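Local structure of hypothetical Thioesterase Protein SP_1851 (Streptococcus pneumoniae serotype 4, 4XY5) at the interface of chains A and B. The protein probably hydrolyses thioesters, perhaps acyl-CoA substrates, as a PaaI-type member of the hotdog-fold thioesterase superfamily. Residues are numbered along the deposited sequence; one frame, centred on the assembly and turned at random. Chains: chain A/B, Hypothetical Thioesterase Protein SP_1851.

Contacts 1 and 2 lie about 20 Å apart, measured between the centres of their C-alpha atoms, and both join chain A to chain B across the same two-fold axis. Contact 1 uses strand 68-78 of each chain, contact 2 the short strand 12-14 and the residues flanking it, so the two share no residue. In both, antiparallel backbone pairing does the joining, with modest side-chain packing added. Two separate strand pairings may limit rotation of one subunit against the other. The deposited assembly holds four copies; these contacts stitch together one pair, and the structure alone does not show whether it is the biological unit.

Contact 1: the interface of chains A and B. Residues chain A 76-78; chain B 71-73.
A:Asn77 pairs with B:Gln73 in an antiparallel bridge where the two copies of strand 68-78 meet. Beside it A:Tyr78 N donates to B:Leu72 O over 2.9 Å, nearly straight at the hydrogen (171°). The donor arrives above the carbonyl plane, 40° out of it. That same B:Leu72 O also pairs with a water at 3.0 Å, and the water reaches on to the backbone O of A:Tyr78, so one carbonyl oxygen serves a direct and a water-mediated link.

The tyrosine ring carries much of the side-chain packing. With CG anti to its own carbonyl carbon (chi1 -60°), its ring crosses B:Thr71 at an angle, and ring carbon CE2 touches the methyl CG2 of B:Thr71 at 3.6 Å. The threonine presents that methyl because CG2, rather than OG1, stands anti to its backbone N. Within chain A, CG1 of A:Ile76 sits over one face of the ring towards its rim, which may help fix the ring's tilt, while the carbonyl carbon of B:Leu72 lies at the ring edge.

On the other side of the strand, A:Asn77 and B:Gln73 cross obliquely. The asparagine amide nitrogen ND2 lies 3.5 Å from the methylene CG of B:Gln73; the two amide planes are well turned against each other, and the touch is one of amide against aliphatic chain. The B:Gln73 side chain passes A:Ile76 O.

Together with its two-fold twin, this pairing couples the sheets of the two subunits in the crystal, probably as in the dimers typical of hotdog thioesterases.

Contact 2: the interface of chains A and B. Residues chain A 12-16; chain B 10-13.
A:Ala14 and B:Ile12 are tied by a reciprocal pair of backbone hydrogen bonds, the core of an antiparallel ladder that also pairs A:Ser13 with B:Ser13. A:Ala14 N gives to B:Ile12 O at 2.8 Å. In return B:Ile12 N gives to A:Ala14 O, also at 2.8 Å.

The packing is light and falls on both sides of the ladder. On one, A:Phe15 and B:Ile12 lie side by side and point the same way; the isoleucine tip CD1 comes to 4.0 Å from ring carbon CD2 of A:Phe15. On the other, the methyl CB of B:Ala11 approaches A:Ser13 OG at 3.6 Å and also faces the CG methylene of A:Glu16 at 4.1 Å. The serine hydroxyl stands anti to its backbone N (chi1 -177°), which brings it up to this methyl.

Polar side chains add little across the contact. Within chain A, A:Ser13 OG makes a weak hydrogen bond to the carboxylate oxygen OE1 of A:Glu16, at 3.3 Å, which may steady both groups beside B:Ala11.

Strand 12-14 is the first in the chain and precedes strand 19-24; the pair of copies forms a small two-stranded ribbon between the subunits, with the two-fold axis passing close to the paired A:Ser13 and B:Ser13.

Contact 1: the interface of chains A and B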
loop_
_atom_site.group_PDB
_atom_site.type_symbol
_atom_site.label_atom_id
_atom_site.label_comp_id
_atom_site.label_asym_id
_atom_site.label_seq_id
_atom_site.Cartn_x
_atom_site.Cartn_y
_atom_site.Cartn_z
ATOM N N ILE A 76 0.225 3.530 -4.425
ATOM C CA ILE A 76 -0.204 4.040 -5.725
ATOM C C ILE A 76 -0.483 2.875 -6.662
ATOM O O ILE A 76 0.209 1.860 -6.607
ATOM C CB ILE A 76 0.869 4.994 -6.353
ATOM C CG1 ILE A 76 0.436 5.477 -7.741
ATOM C CG2 ILE A 76 2.225 4.292 -6.413
ATOM C CD1 ILE A 76 1.262 6.712 -8.236
ATOM N N ASN A 77 -1.536 3.017 -7.465
ATOM C CA ASN A 77 -1.889 2.056 -8.514
ATOM C C ASN A 77 -1.765 2.713 -9.865
ATOM O O ASN A 77 -2.314 3.797 -10.078
ATOM C CB ASN A 77 -3.323 1.558 -8.359
ATOM C CG ASN A 77 -3.476 0.582 -7.225
ATOM O OD1 ASN A 77 -3.644 0.978 -6.075
ATOM N ND2 ASN A 77 -3.409 -0.701 -7.540
ATOM N N TYR A 78 -1.072 2.049 -10.780
ATOM C CA TYR A 78 -0.899 2.554 -12.131
ATOM C C TYR A 78 -1.870 1.869 -13.091
ATOM O O TYR A 78 -1.897 0.642 -13.196
ATOM C CB TYR A 78 0.545 2.357 -12.572
ATOM C CG TYR A 78 1.547 3.070 -11.681
ATOM C CD1 TYR A 78 1.845 4.412 -11.875
ATOM C CD2 TYR A 78 2.188 2.397 -10.638
ATOM C CE1 TYR A 78 2.761 5.067 -11.068
ATOM C CE2 TYR A 78 3.123 3.054 -9.819
ATOM C CZ TYR A 78 3.399 4.386 -10.043
ATOM O OH TYR A 78 4.329 5.049 -9.240
ATOM N N THR B 71 5.514 -1.066 -13.476
ATOM C CA THR B 71 4.971 -1.076 -12.126
ATOM C C THR B 71 3.450 -1.047 -12.171
ATOM O O THR B 71 2.863 -0.196 -12.837
ATOM C CB THR B 71 5.509 0.119 -11.310
ATOM O OG1 THR B 71 6.943 0.131 -11.382
ATOM C CG2 THR B 71 5.081 0.016 -9.845
ATOM N N LEU B 72 2.819 -1.994 -11.478
ATOM C CA LEU B 72 1.367 -2.037 -11.331
ATOM C C LEU B 72 0.916 -1.306 -10.080
ATOM O O LEU B 72 -0.123 -0.643 -10.057
ATOM C CB LEU B 72 0.867 -3.473 -11.238
ATOM C CG LEU B 72 0.542 -4.285 -12.482
ATOM C CD1 LEU B 72 -0.095 -5.589 -12.025
ATOM C CD2 LEU B 72 -0.389 -3.509 -13.394
ATOM N N GLN B 73 1.697 -1.472 -9.023
ATOM C CA GLN B 73 1.308 -0.963 -7.720
ATOM C C GLN B 73 2.547 -0.802 -6.878
ATOM O O GLN B 73 3.472 -1.581 -6.993
ATOM C CB GLN B 73 0.312 -1.924 -7.052
ATOM C CG GLN B 73 -0.388 -1.369 -5.814
ATOM C CD GLN B 73 0.482 -1.384 -4.576
ATOM O OE1 GLN B 73 1.419 -2.189 -4.454
ATOM N NE2 GLN B 73 0.175 -0.491 -3.637
HETATM O O HOH W 1 -2.860 -1.424 -11.057
#

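Contact 2: the interface of chains A and B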
loop_
_atom_site.group_PDB
_atom_site.type_symbol
_atom_site.label_atom_id
_atom_site.label_comp_id
_atom_site.label_asym_id
_atom_site.label_seq_id
_atom_site.Cartn_x
_atom_site.Cartn_y
_atom_site.Cartn_z
ATOM N N ILE A 12 15.147 12.117 -13.752
ATOM C CA ILE A 12 13.699 12.086 -13.857
ATOM C C ILE A 12 13.193 13.302 -13.107
ATOM O O ILE A 12 13.515 13.482 -11.938
ATOM C CB ILE A 12 13.124 10.786 -13.262
ATOM C CG1 ILE A 12 13.654 9.587 -14.052
ATOM C CG2 ILE A 12 11.597 10.806 -13.256
ATOM C CD1 ILE A 12 14.104 8.447 -13.178
ATOM N N SER A 13 12.438 14.163 -13.780
ATOM C CA SER A 13 12.037 15.416 -13.183
ATOM C C SER A 13 10.515 15.562 -13.188
ATOM O O SER A 13 9.838 14.985 -14.027
ATOM C CB SER A 13 12.697 16.586 -13.929
ATOM O OG SER A 13 12.364 17.812 -13.309
ATOM N N ALA A 14 9.991 16.331 -12.240
ATOM C CA ALA A 14 8.547 16.562 -12.141
ATOM C C ALA A 14 8.271 18.021 -11.831
ATOM O O ALA A 14 8.974 18.617 -11.021
ATOM C CB ALA A 14 7.934 15.661 -11.060
ATOM N N PHE A 15 7.245 18.585 -12.470
ATOM C CA PHE A 15 6.877 20.002 -12.340
ATOM C C PHE A 15 7.863 20.985 -12.972
ATOM O O PHE A 15 8.136 22.049 -12.412
ATOM C CB PHE A 15 6.663 20.378 -10.878
ATOM C CG PHE A 15 5.515 19.632 -10.228
ATOM C CD1 PHE A 15 4.205 20.026 -10.461
ATOM C CD2 PHE A 15 5.755 18.533 -9.417
ATOM C CE1 PHE A 15 3.143 19.346 -9.883
ATOM C CE2 PHE A 15 4.701 17.845 -8.829
ATOM C CZ PHE A 15 3.395 18.249 -9.061
ATOM N N GLU A 16 8.364 20.643 -14.150
ATOM C CA GLU A 16 9.082 21.615 -14.967
ATOM C C GLU A 16 8.097 22.650 -15.509
ATOM O O GLU A 16 8.473 23.783 -15.822
ATOM C CB GLU A 16 9.832 20.914 -16.096
ATOM C CG GLU A 16 10.944 20.021 -15.572
ATOM C CD GLU A 16 11.932 19.587 -16.634
ATOM O OE1 GLU A 16 13.020 19.108 -16.253
ATOM O OE2 GLU A 16 11.622 19.709 -17.839
ATOM N N ASP B 10 9.905 24.930 -7.436
ATOM C CA ASP B 10 10.718 24.503 -8.560
ATOM C C ASP B 10 10.502 23.019 -8.824
ATOM O O ASP B 10 9.831 22.335 -8.049
ATOM C CB ASP B 10 12.196 24.798 -8.307
ATOM C CG ASP B 10 12.489 26.289 -8.229
ATOM O OD1 ASP B 10 12.088 27.034 -9.157
ATOM O OD2 ASP B 10 13.125 26.709 -7.241
ATOM N N ALA B 11 11.044 22.536 -9.935
ATOM C CA ALA B 11 10.898 21.130 -10.287
ATOM C C ALA B 11 11.541 20.241 -9.225
ATOM O O ALA B 11 12.473 20.654 -8.541
ATOM C CB ALA B 11 11.506 20.863 -11.647
ATOM N N ILE B 12 10.997 19.036 -9.072
ATOM C CA ILE B 12 11.577 18.000 -8.220
ATOM C C ILE B 12 12.255 16.983 -9.114
ATOM O O ILE B 12 11.632 16.431 -10.011
ATOM C CB ILE B 12 10.505 17.320 -7.357
ATOM C CG1 ILE B 12 9.893 18.349 -6.408
ATOM C CG2 ILE B 12 11.097 16.137 -6.579
ATOM C CD1 ILE B 12 8.390 18.390 -6.441
ATOM N N SER B 13 13.540 16.749 -8.879
ATOM C CA SER B 13 14.331 15.937 -9.776
ATOM C C SER B 13 15.012 14.808 -9.005
ATOM O O SER B 13 15.241 14.918 -7.805
ATOM C CB SER B 13 15.366 16.807 -10.506
ATOM O OG SER B 13 15.971 16.081 -11.562
#